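MdbA protein (Corynebacterium matruchotii ATCC 14266, PDB 6BO0) probably catalyses the oxidative formation of disulfide bonds in exported proteins, as a DsbA-like thiol-disulfide oxidoreductase of the thioredoxin family. Local coordinates at residues F81-K84 / S90-A93; A96-A101 / S155-K160; S178-F183 / K190-W195. All coordinates share one frame; numbering follows the deposited sequence.

Contact 1: F81-K84 / S90-A93; sequences FLDK and SNKA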
ATOM      1  N   PHE A  81       7.897  -1.495 -10.853  1.00 13.10           N
ATOM      2  CA  PHE A  81       9.055  -1.956 -11.636  0.60 14.28           C
ATOM      3  C   PHE A  81       9.163  -3.470 -11.792  1.00 14.12           C
ATOM      4  O   PHE A  81       9.720  -3.950 -12.779  1.00 15.35           O
ATOM      5  CB  PHE A  81      10.373  -1.426 -11.039  0.60 17.55           C
ATOM      6  CG  PHE A  81      10.756  -0.033 -11.499  0.60 20.00           C
ATOM      7  CD1 PHE A  81       9.799   0.908 -11.874  0.60 21.95           C
ATOM      8  CD2 PHE A  81      12.101   0.341 -11.535  0.60 23.47           C
ATOM      9  CE1 PHE A  81      10.180   2.176 -12.310  0.60 24.42           C
ATOM     10  CE2 PHE A  81      12.478   1.601 -11.960  0.60 27.03           C
ATOM     11  CZ  PHE A  81      11.522   2.520 -12.347  0.60 24.87           C
ATOM     12  N   LEU A  82       8.614  -4.227 -10.840  1.00 12.80           N
ATOM     13  CA  LEU A  82       8.724  -5.686 -10.972  1.00 13.20           C
ATOM     14  C   LEU A  82       7.910  -6.219 -12.139  1.00 13.72           C
ATOM     15  O   LEU A  82       8.111  -7.373 -12.540  1.00 15.52           O
ATOM     16  CB  LEU A  82       8.369  -6.382  -9.667  1.00 13.50           C
ATOM     17  CG  LEU A  82       9.585  -6.585  -8.750  1.00 15.92           C
ATOM     18  CD1 LEU A  82      10.174  -5.269  -8.246  1.00 17.17           C
ATOM     19  CD2 LEU A  82       9.254  -7.522  -7.613  1.00 16.75           C
ATOM     20  N   ASP A  83       7.004  -5.416 -12.700  1.00 12.71           N
ATOM     21  CA  ASP A  83       6.300  -5.864 -13.878  1.00 13.37           C
ATOM     22  C   ASP A  83       7.134  -5.710 -15.172  1.00 15.07           C
ATOM     23  O   ASP A  83       6.689  -6.153 -16.224  1.00 16.73           O
ATOM     24  CB  ASP A  83       4.949  -5.124 -14.050  1.00 13.72           C
ATOM     25  CG  ASP A  83       3.840  -5.641 -13.142  1.00 13.53           C
ATOM     26  OD1 ASP A  83       4.065  -6.593 -12.353  1.00 13.91           O
ATOM     27  OD2 ASP A  83       2.720  -5.077 -13.270  1.00 13.31           O
ATOM     28  N   LYS A  84       8.284  -5.056 -15.086  1.00 16.51           N
ATOM     29  CA  LYS A  84       9.205  -4.936 -16.210  1.00 18.47           C
ATOM     30  C   LYS A  84       8.526  -4.348 -17.436  1.00 19.32           C
ATOM     31  O   LYS A  84       8.769  -4.783 -18.577  1.00 21.70           O
ATOM     32  CB  LYS A  84       9.818  -6.292 -16.490  1.00 20.41           C
ATOM     33  CG  LYS A  84      10.595  -6.860 -15.315  1.00 23.79           C
ATOM     34  CD  LYS A  84      11.261  -8.190 -15.654  1.00 28.40           C
ATOM     35  CE  LYS A  84      12.404  -8.038 -16.627  1.00 34.66           C
ATOM     36  NZ  LYS A  84      12.806  -9.401 -17.030  1.00 37.28           N
ATOM     37  N   SER A  90       2.133  -6.378 -10.298  1.00 10.44           N
ATOM     38  CA  SER A  90       2.381  -5.148  -9.550  1.00 10.24           C
ATOM     39  C   SER A  90       1.383  -4.057  -9.916  1.00 10.26           C
ATOM     40  O   SER A  90       0.909  -3.295  -9.055  1.00 10.55           O
ATOM     41  CB  SER A  90       3.804  -4.649  -9.752  1.00 10.88           C
ATOM     42  OG  SER A  90       4.748  -5.634  -9.348  1.00 11.55           O
ATOM     43  N   ASN A  91       1.056  -3.983 -11.212  1.00 10.57           N
ATOM     44  CA  ASN A  91       0.056  -3.039 -11.682  1.00 11.11           C
ATOM     45  C   ASN A  91      -1.355  -3.415 -11.257  1.00 10.76           C
ATOM     46  O   ASN A  91      -2.134  -2.537 -10.856  1.00 11.11           O
ATOM     47  CB  ASN A  91       0.116  -2.927 -13.201  1.00 11.67           C
ATOM     48  CG  ASN A  91       1.173  -1.930 -13.641  1.00 13.74           C
ATOM     49  OD1 ASN A  91       0.982  -0.721 -13.493  1.00 17.15           O
ATOM     50  ND2 ASN A  91       2.294  -2.420 -14.153  1.00 14.28           N
ATOM     51  N   LYS A  92      -1.718  -4.681 -11.363  1.00 10.19           N
ATOM     52  CA  LYS A  92      -3.090  -5.077 -11.008  1.00 10.30           C
ATOM     53  C   LYS A  92      -3.339  -4.906  -9.510  1.00  9.98           C
ATOM     54  O   LYS A  92      -4.336  -4.308  -9.093  1.00 10.03           O
ATOM     55  CB  LYS A  92      -3.375  -6.493 -11.481  1.00 11.09           C
ATOM     56  CG  LYS A  92      -3.353  -6.654 -13.013  1.00 11.90           C
ATOM     57  CD  LYS A  92      -3.255  -8.103 -13.449  1.00 14.59           C
ATOM     58  CE  LYS A  92      -2.877  -8.224 -14.903  1.00 17.41           C
ATOM     59  NZ  LYS A  92      -2.738  -9.645 -15.301  1.00 20.27           N
ATOM     60  N   ALA A  93      -2.448  -5.444  -8.709  1.00  9.33           N
ATOM     61  CA  ALA A  93      -2.555  -5.296  -7.261  1.00  9.94           C
ATOM     62  C   ALA A  93      -2.475  -3.834  -6.852  1.00  9.29           C
ATOM     63  O   ALA A  93      -3.253  -3.385  -6.008  1.00  9.17           O
ATOM     64  CB  ALA A  93      -1.482  -6.116  -6.565  1.00 10.38           C
TER
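D83 meets S90 and N91 through its carboxylate, and both of its oxygens are used. OD1 of D83 accepts the backbone N-H of S90 at 2.8 Å, on the syn side. OD2 takes two bonds from N91. The backbone N of N91 lies 2.9 Å from OD2 of D83 and comes from above the carboxylate plane, 38° out of it. The side-chain ND2 of N91 reaches OD2 of D83 at 2.8 Å, on its anti side. Both N91 donors lie on one face of the carboxylate. The amide of N91 is turned 44° from the carboxylate plane. CB of D83 already points at the helix, and CG beside the backbone N (chi1 -78°) brings the carboxylate to its first turn. CB of S90 lies close by, 3.3 Å from OD1 of D83. L82 adds a lighter touch, with its CB 3.7 Å from OG of S90.

Neighbouring residues hold these groups. The N-H of G88 also binds OD2 of D83, so this buried oxygen has three protein donors. ND2 of N80 binds OD1 of N91, which helps set which way the amide is flipped. OG of S90 bonds to D46 and to S48, while the other oxygen of D46 takes the N-H of L82. The 3-10 turn 81-83 is thus tied to the helix and to the loop just before C49, seen here as S-hydroxycysteine. An acid taking main-chain N-H groups is a common way to satisfy a helix amino end. Here D83 does this for the first turn of helix 89-103, which leads into the helical part of a DsbA-like thioredoxin fold.

Contact 2: A96-A101 / S155-K160; sequences AAYTIA and SDEFKK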
ATOM      1  N   ALA A  96      -5.724  -2.065  -7.764  1.00  9.27           N
ATOM      2  CA  ALA A  96      -6.792  -2.429  -6.845  1.00  9.90           C
ATOM      3  C   ALA A  96      -6.658  -1.716  -5.500  1.00  9.39           C
ATOM      4  O   ALA A  96      -7.626  -1.139  -5.003  1.00 10.07           O
ATOM      5  CB  ALA A  96      -6.819  -3.932  -6.629  1.00  9.84           C
ATOM      6  N   ALA A  97      -5.459  -1.747  -4.920  1.00  8.95           N
ATOM      7  CA  ALA A  97      -5.250  -1.099  -3.640  1.00  9.37           C
ATOM      8  C   ALA A  97      -5.448   0.413  -3.729  1.00  9.38           C
ATOM      9  O   ALA A  97      -6.011   1.027  -2.811  1.00 10.47           O
ATOM     10  CB  ALA A  97      -3.877  -1.427  -3.095  1.00 10.01           C
ATOM     11  N   TYR A  98      -5.013   1.012  -4.843  1.00  9.92           N
ATOM     12  CA  TYR A  98      -5.162   2.450  -5.059  1.00 10.48           C
ATOM     13  C   TYR A  98      -6.618   2.852  -5.139  1.00 10.36           C
ATOM     14  O   TYR A  98      -7.027   3.893  -4.625  1.00 11.36           O
ATOM     15  CB  TYR A  98      -4.415   2.867  -6.333  1.00 11.43           C
ATOM     16  CG  TYR A  98      -4.599   4.299  -6.717  1.00 11.66           C
ATOM     17  CD1 TYR A  98      -3.880   5.304  -6.093  1.00 13.82           C
ATOM     18  CD2 TYR A  98      -5.518   4.657  -7.700  1.00 13.32           C
ATOM     19  CE1 TYR A  98      -4.082   6.635  -6.419  1.00 15.24           C
ATOM     20  CE2 TYR A  98      -5.719   5.977  -8.029  1.00 15.20           C
ATOM     21  CZ  TYR A  98      -4.985   6.963  -7.384  1.00 15.28           C
ATOM     22  OH  TYR A  98      -5.181   8.282  -7.735  1.00 18.51           O
ATOM     23  N   THR A  99      -7.410   2.028  -5.798  1.00 10.35           N
ATOM     24  CA  THR A  99      -8.844   2.274  -5.938  1.00 10.54           C
ATOM     25  C   THR A  99      -9.507   2.326  -4.561  1.00 10.96           C
ATOM     26  O   THR A  99     -10.336   3.207  -4.270  1.00 11.84           O
ATOM     27  CB  THR A  99      -9.502   1.177  -6.795  1.00 11.06           C
ATOM     28  OG1 THR A  99      -8.869   1.115  -8.070  1.00 11.74           O
ATOM     29  CG2 THR A  99     -10.980   1.433  -6.994  1.00 11.85           C
ATOM     30  N   ILE A 100      -9.124   1.378  -3.698  1.00 10.49           N
ATOM     31  CA  ILE A 100      -9.644   1.371  -2.334  1.00 10.55           C
ATOM     32  C   ILE A 100      -9.146   2.611  -1.561  1.00 11.36           C
ATOM     33  O   ILE A 100      -9.913   3.258  -0.847  1.00 12.27           O
ATOM     34  CB  ILE A 100      -9.256   0.067  -1.615  1.00 10.34           C
ATOM     35  CG1 ILE A 100      -9.831  -1.143  -2.349  1.00 11.15           C
ATOM     36  CG2 ILE A 100      -9.669   0.065  -0.181  1.00 12.36           C
ATOM     37  CD1 ILE A 100      -9.291  -2.472  -1.881  1.00 11.81           C
ATOM     38  N   ALA A 101      -7.869   2.935  -1.714  1.00 10.69           N
ATOM     39  CA  ALA A 101      -7.318   4.107  -1.035  1.00 11.80           C
ATOM     40  C   ALA A 101      -8.058   5.375  -1.408  1.00 12.08           C
ATOM     41  O   ALA A 101      -8.267   6.238  -0.550  1.00 13.54           O
ATOM     42  CB  ALA A 101      -5.847   4.271  -1.357  1.00 11.68           C
ATOM     43  N   SER A 155      -6.727   2.141 -13.666  1.00 12.11           N
ATOM     44  CA  SER A 155      -5.488   1.553 -14.161  1.00 13.02           C
ATOM     45  C   SER A 155      -4.519   2.549 -14.735  1.00 14.09           C
ATOM     46  O   SER A 155      -3.322   2.514 -14.452  1.00 14.93           O
ATOM     47  CB  SER A 155      -5.793   0.467 -15.177  1.00 13.81           C
ATOM     48  OG  SER A 155      -6.435  -0.633 -14.537  1.00 14.60           O
ATOM     49  N   ASP A 156      -5.013   3.471 -15.540  1.00 14.41           N
ATOM     50  CA  ASP A 156      -4.126   4.440 -16.146  1.00 16.20           C
ATOM     51  C   ASP A 156      -3.637   5.472 -15.129  1.00 15.14           C
ATOM     52  O   ASP A 156      -2.469   5.869 -15.150  1.00 16.96           O
ATOM     53  CB  ASP A 156      -4.819   5.075 -17.340  1.00 21.20           C
ATOM     54  CG  ASP A 156      -4.964   4.096 -18.527  1.00 24.65           C
ATOM     55  OD1 ASP A 156      -4.335   3.006 -18.521  1.00 31.12           O
ATOM     56  OD2 ASP A 156      -5.699   4.425 -19.472  1.00 35.80           O
ATOM     57  N   GLU A 157      -4.517   5.900 -14.231  1.00 14.31           N
ATOM     58  CA  GLU A 157      -4.125   6.801 -13.157  1.00 14.79           C
ATOM     59  C   GLU A 157      -3.016   6.163 -12.316  1.00 13.96           C
ATOM     60  O   GLU A 157      -2.026   6.810 -11.958  1.00 14.07           O
ATOM     61  CB  GLU A 157      -5.343   7.106 -12.331  1.00 15.91           C
ATOM     62  CG  GLU A 157      -5.178   8.171 -11.269  1.00 19.18           C
ATOM     63  CD  GLU A 157      -6.523   8.719 -10.807  1.00 19.68           C
ATOM     64  OE1 GLU A 157      -7.329   9.144 -11.658  1.00 24.70           O
ATOM     65  OE2 GLU A 157      -6.787   8.761  -9.609  1.00 21.55           O
ATOM     66  N   PHE A 158      -3.160   4.871 -12.032  1.00 12.74           N
ATOM     67  CA  PHE A 158      -2.169   4.165 -11.252  1.00 12.64           C
ATOM     68  C   PHE A 158      -0.829   4.073 -11.983  1.00 13.38           C
ATOM     69  O   PHE A 158       0.223   4.177 -11.369  1.00 13.21           O
ATOM     70  CB  PHE A 158      -2.653   2.766 -10.845  1.00 13.78           C
ATOM     71  CG  PHE A 158      -1.585   2.030 -10.074  1.00 12.15           C
ATOM     72  CD1 PHE A 158      -1.333   2.356  -8.743  1.00 13.13           C
ATOM     73  CD2 PHE A 158      -0.738   1.144 -10.708  1.00 13.40           C
ATOM     74  CE1 PHE A 158      -0.274   1.777  -8.064  1.00 13.80           C
ATOM     75  CE2 PHE A 158       0.329   0.567 -10.030  1.00 13.19           C
ATOM     76  CZ  PHE A 158       0.558   0.895  -8.709  1.00 13.81           C
ATOM     77  N   LYS A 159      -0.845   3.874 -13.301  1.00 13.70           N
ATOM     78  CA  LYS A 159       0.421   3.863 -14.049  0.60 15.36           C
ATOM     79  C   LYS A 159       1.210   5.148 -13.782  1.00 14.36           C
ATOM     80  O   LYS A 159       2.443   5.118 -13.588  1.00 15.10           O
ATOM     81  CB  LYS A 159       0.184   3.684 -15.551  0.60 18.66           C
ATOM     82  CG  LYS A 159      -0.259   2.285 -15.969  0.60 22.33           C
ATOM     83  CD  LYS A 159      -0.427   2.193 -17.481  0.60 31.23           C
ATOM     84  CE  LYS A 159      -1.476   1.166 -17.886  0.60 34.60           C
ATOM     85  NZ  LYS A 159      -1.467   0.947 -19.358  0.60 40.73           N
ATOM     86  N   LYS A 160       0.514   6.278 -13.788  1.00 14.54           N
ATOM     87  CA  LYS A 160       1.168   7.556 -13.511  1.00 15.31           C
ATOM     88  C   LYS A 160       1.612   7.665 -12.049  1.00 14.70           C
ATOM     89  O   LYS A 160       2.675   8.223 -11.767  1.00 15.89           O
ATOM     90  CB  LYS A 160       0.261   8.737 -13.883  1.00 17.86           C
ATOM     91  CG  LYS A 160       0.912  10.098 -13.627  1.00 19.58           C
ATOM     92  CD  LYS A 160       0.179  11.232 -14.310  1.00 22.43           C
ATOM     93  CE  LYS A 160       0.366  12.578 -13.635  1.00 29.03           C
ATOM     94  NZ  LYS A 160       1.738  12.954 -13.272  1.00 28.35           N
TER
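Y98 and E157 join two helices of the helical insertion that DsbA-family proteins carry within the thioredoxin fold. Y98 lies on helix 89-103. E157 and F158 lie in the first turn of helix 155-172. The tyrosine hydroxyl is the donor in a short hydrogen bond, with OH of Y98 2.5 Å from OE2 of E157. The acceptor offers its anti lone pair, the one facing away from the other carboxylate oxygen. OE2 of E157 sits at the edge of the Y98 ring, in its plane, 3.4 Å from CE2 of Y98. The carboxylate itself is turned almost upright to the ring, with 80° between the planes. The two side chains cross at about a right angle. CG of E157 also approaches the hydroxyl, 3.5 Å from OH of Y98.

Both side chains leave their helices with CG opposite the backbone N (chi1 175° in Y98, -172° in E157). E157 stays extended beyond CG and so spans the gap to the phenol. The same OE2 of E157 forms a salt bridge with K102, one turn further along helix 89-103. This oxygen is therefore gripped by a neutral and a charged donor, which would favour its ionised form. In the thioredoxin fold this insertion fills the chain between strands 72-78 and 181-184, and helix 155-172 leads back from it to the second of these.

Nearer the helix backbones, F158 packs on the base of Y98. CD1 of F158 lies 3.9 Å from CB of Y98. Y98 and F158 have the nearest CA atoms of the two segments, 7.1 Å apart. F158 also touches N91 and T95 of helix 89-103. Helices 106-118 and 143-151 pack against A96 and I100.

Contact 3: S178-F183 / K190-W195; sequences SSPRVF and KENATW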
ATOM      1  N   SER A 178      14.666   1.147  -6.500  0.60 18.84           N
ATOM      2  CA  SER A 178      14.520  -0.199  -6.040  0.60 19.22           C
ATOM      3  C   SER A 178      13.522  -0.060  -4.930  0.60 20.07           C
ATOM      4  O   SER A 178      13.027   1.040  -4.642  0.60 18.64           O
ATOM      5  CB  SER A 178      15.840  -0.728  -5.473  0.60 23.08           C
ATOM      6  OG  SER A 178      16.243   0.049  -4.354  0.60 22.57           O
ATOM      7  N   SER A 179      13.225  -1.170  -4.299  0.60 18.03           N
ATOM      8  CA  SER A 179      12.307  -1.151  -3.200  1.00 17.05           C
ATOM      9  C   SER A 179      12.625  -2.335  -2.309  1.00 15.54           C
ATOM     10  O   SER A 179      13.247  -3.288  -2.762  1.00 19.14           O
ATOM     11  CB  SER A 179      10.837  -1.260  -3.689  1.00 18.48           C
ATOM     12  OG  SER A 179      10.625  -2.342  -4.569  1.00 22.27           O
ATOM     13  N   PRO A 180      12.195  -2.281  -1.034  1.00 16.20           N
ATOM     14  CA  PRO A 180      11.567  -1.161  -0.345  1.00 14.05           C
ATOM     15  C   PRO A 180      12.556  -0.064   0.003  1.00 14.24           C
ATOM     16  O   PRO A 180      13.744  -0.331   0.194  1.00 15.59           O
ATOM     17  CB  PRO A 180      10.993  -1.792   0.940  1.00 16.21           C
ATOM     18  CG  PRO A 180      11.930  -2.928   1.208  1.00 18.59           C
ATOM     19  CD  PRO A 180      12.384  -3.432  -0.142  1.00 18.59           C
ATOM     20  N   ARG A 181      12.053   1.162   0.149  1.00 13.02           N
ATOM     21  CA  ARG A 181      12.867   2.283   0.639  1.00 12.81           C
ATOM     22  C   ARG A 181      12.024   3.095   1.586  1.00 12.96           C
ATOM     23  O   ARG A 181      10.838   3.285   1.324  1.00 14.43           O
ATOM     24  CB  ARG A 181      13.333   3.186  -0.524  1.00 14.37           C
ATOM     25  CG  ARG A 181      13.944   2.436  -1.678  1.00 15.44           C
ATOM     26  CD  ARG A 181      15.338   1.940  -1.410  1.00 16.50           C
ATOM     27  NE  ARG A 181      16.275   3.048  -1.512  1.00 17.32           N
ATOM     28  CZ  ARG A 181      16.722   3.595  -2.636  1.00 18.03           C
ATOM     29  NH1 ARG A 181      16.438   3.067  -3.825  1.00 18.53           N
ATOM     30  NH2 ARG A 181      17.509   4.654  -2.567  1.00 19.34           N
ATOM     31  N   VAL A 182      12.621   3.568   2.673  1.00 12.63           N
ATOM     32  CA  VAL A 182      11.936   4.374   3.664  1.00 12.10           C
ATOM     33  C   VAL A 182      12.708   5.642   3.912  1.00 12.62           C
ATOM     34  O   VAL A 182      13.936   5.607   4.085  1.00 14.34           O
ATOM     35  CB  VAL A 182      11.762   3.600   4.990  1.00 12.56           C
ATOM     36  CG1 VAL A 182      11.070   4.442   6.050  1.00 13.37           C
ATOM     37  CG2 VAL A 182      11.015   2.306   4.730  1.00 13.79           C
ATOM     38  N   PHE A 183      11.969   6.752   3.931  1.00 11.96           N
ATOM     39  CA  PHE A 183      12.515   8.063   4.260  1.00 12.71           C
ATOM     40  C   PHE A 183      11.725   8.627   5.428  1.00 12.34           C
ATOM     41  O   PHE A 183      10.502   8.511   5.460  1.00 14.63           O
ATOM     42  CB  PHE A 183      12.411   9.052   3.083  1.00 14.06           C
ATOM     43  CG  PHE A 183      13.237   8.688   1.898  1.00 14.43           C
ATOM     44  CD1 PHE A 183      12.903   7.602   1.099  1.00 15.67           C
ATOM     45  CD2 PHE A 183      14.324   9.466   1.534  1.00 16.05           C
ATOM     46  CE1 PHE A 183      13.680   7.280   0.005  1.00 15.88           C
ATOM     47  CE2 PHE A 183      15.084   9.146   0.446  1.00 17.20           C
ATOM     48  CZ  PHE A 183      14.765   8.052  -0.324  1.00 18.29           C
ATOM     49  N   LYS A 190      18.608   3.584   6.770  1.00 20.23           N
ATOM     50  CA  LYS A 190      19.525   2.504   6.382  1.00 22.74           C
ATOM     51  C   LYS A 190      18.985   1.106   6.656  1.00 21.48           C
ATOM     52  O   LYS A 190      19.160   0.197   5.846  1.00 29.14           O
ATOM     53  CB  LYS A 190      20.861   2.680   7.123  1.00 27.89           C
ATOM     54  CG  LYS A 190      21.587   3.966   6.768  1.00 41.45           C
ATOM     55  CD  LYS A 190      23.016   3.985   7.302  1.00 52.08           C
ATOM     56  CE  LYS A 190      23.669   5.351   7.115  1.00 60.84           C
ATOM     57  NZ  LYS A 190      23.535   5.869   5.720  1.00 63.60           N
ATOM     58  N   GLU A 191      18.381   0.918   7.819  1.00 19.26           N
ATOM     59  CA  GLU A 191      17.816  -0.359   8.236  1.00 20.91           C
ATOM     60  C   GLU A 191      16.310  -0.172   8.309  1.00 18.94           C
ATOM     61  O   GLU A 191      15.747   0.220   9.345  1.00 18.71           O
ATOM     62  CB  GLU A 191      18.383  -0.816   9.588  1.00 26.53           C
ATOM     63  CG  GLU A 191      17.921  -2.198  10.027  1.00 31.56           C
ATOM     64  CD  GLU A 191      18.609  -2.659  11.300  1.00 44.10           C
ATOM     65  OE1 GLU A 191      19.501  -3.518  11.185  1.00 59.88           O
ATOM     66  OE2 GLU A 191      18.278  -2.159  12.408  1.00 46.06           O
ATOM     67  N   ASN A 192      15.643  -0.455   7.197  1.00 18.45           N
ATOM     68  CA  ASN A 192      14.216  -0.189   7.109  1.00 18.55           C
ATOM     69  C   ASN A 192      13.395  -0.955   8.104  1.00 16.75           C
ATOM     70  O   ASN A 192      12.379  -0.475   8.549  1.00 17.51           O
ATOM     71  CB  ASN A 192      13.695  -0.579   5.723  1.00 22.17           C
ATOM     72  CG  ASN A 192      14.178   0.325   4.674  1.00 21.11           C
ATOM     73  OD1 ASN A 192      14.360  -0.070   3.516  1.00 24.27           O
ATOM     74  ND2 ASN A 192      14.498   1.553   5.078  1.00 22.78           N
ATOM     75  N   ALA A 193      13.842  -2.181   8.410  1.00 18.81           N
ATOM     76  CA  ALA A 193      13.081  -3.100   9.243  1.00 23.39           C
ATOM     77  C   ALA A 193      12.832  -2.550  10.633  1.00 20.06           C
ATOM     78  O   ALA A 193      11.894  -3.008  11.293  1.00 23.48           O
ATOM     79  CB  ALA A 193      13.802  -4.436   9.338  1.00 27.75           C
ATOM     80  N   THR A 194      13.661  -1.593  11.086  1.00 17.45           N
ATOM     81  CA  THR A 194      13.507  -1.010  12.410  1.00 18.28           C
ATOM     82  C   THR A 194      13.143   0.475  12.343  1.00 16.69           C
ATOM     83  O   THR A 194      13.296   1.194  13.332  1.00 17.32           O
ATOM     84  CB  THR A 194      14.781  -1.231  13.267  1.00 19.79           C
ATOM     85  OG1 THR A 194      15.865  -0.517  12.676  1.00 21.94           O
ATOM     86  CG2 THR A 194      15.163  -2.717  13.376  1.00 21.80           C
ATOM     87  N   TRP A 195      12.615   0.954  11.210  1.00 15.37           N
ATOM     88  CA  TRP A 195      12.330   2.384  11.145  1.00 14.28           C
ATOM     89  C   TRP A 195      11.382   2.888  12.235  1.00 13.05           C
ATOM     90  O   TRP A 195      11.570   3.994  12.711  1.00 13.53           O
ATOM     91  CB  TRP A 195      11.899   2.842   9.738  1.00 14.25           C
ATOM     92  CG  TRP A 195      10.463   2.579   9.358  1.00 13.26           C
ATOM     93  CD1 TRP A 195      10.007   1.594   8.533  1.00 13.48           C
ATOM     94  CD2 TRP A 195       9.294   3.311   9.777  1.00 12.85           C
ATOM     95  NE1 TRP A 195       8.660   1.661   8.399  1.00 12.84           N
ATOM     96  CE2 TRP A 195       8.185   2.698   9.165  1.00 12.54           C
ATOM     97  CE3 TRP A 195       9.068   4.419  10.604  1.00 12.96           C
ATOM     98  CZ2 TRP A 195       6.882   3.163   9.362  1.00 13.48           C
ATOM     99  CZ3 TRP A 195       7.797   4.857  10.810  1.00 13.61           C
ATOM    100  CH2 TRP A 195       6.710   4.239  10.194  1.00 13.83           C
TER
HETATM  101  O   HOH W   1      15.448   2.678   2.811  1.00 17.48           O
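V182 is met by W195 at its CG1 methyl and by N192 along CB and CG2. CG1 of V182 sits over a face of the W195 indole in a CH-pi contact. This methyl, CG1 of V182, is 4.0 Å from the centroid of the five-membered ring of W195. The nearest ring atom is CG of W195, 3.8 Å from CG1 of V182. W195 places its CG between its backbone N and carbonyl carbon (chi1 80°), a tight rotamer that presents the ring face to the strand. V182 has CG1 opposite its backbone N (chi1 179°), which sends that methyl to the indole and the other, CG2, toward the asparagine.

The N192 side chain runs antiparallel alongside that of V182. Its CG stands beside its own backbone N (chi1 -70°), and this lays the amide against the valine. ND2 of N192 packs 3.4 Å from CB of V182. One water links the two residues. It accepts from ND2 of N192 at 2.7 Å and from the backbone N of V182 at 3.0 Å. OD1 of N192 faces O of P180 at 3.4 Å, two acceptors without a bond between them. On the other side of the strand, R181 turns away and forms salt bridges with E188 and D174.

P180 follows a cis peptide bond, the cis-proline typical of thioredoxin folds, and rests on Y51, C52 and L55 at the start of helix 51-68. Strand 181-184 lies between strands 39-45 and 187-188. V182 and W195 both pack on V41 of strand 39-45, and W195 also reaches I43, so the loop after the hairpin folds over one face of the sheet.

How the contacts relate
The contacts follow one another along the chain, all within the thioredoxin-family domain. Contacts 1 and 2 share helix 89-103 and have centres 12 Å apart. They touch where F158 packs on S90 and N91. Contact 3 joins strand 181-184 of the sheet to the loop after strand 187-188. It lies on the opposite side of the chain's centre from contact 2, with centres 23 Å apart. Helix 155-172 of contact 2 precedes strand 181-184 of contact 3. Contacts 1 and 3 come within about 5 Å at their nearest atoms. They approach the C49 and C52 region from the helical part and from the sheet. The probable redox site thus lies where the two parts of the fold meet.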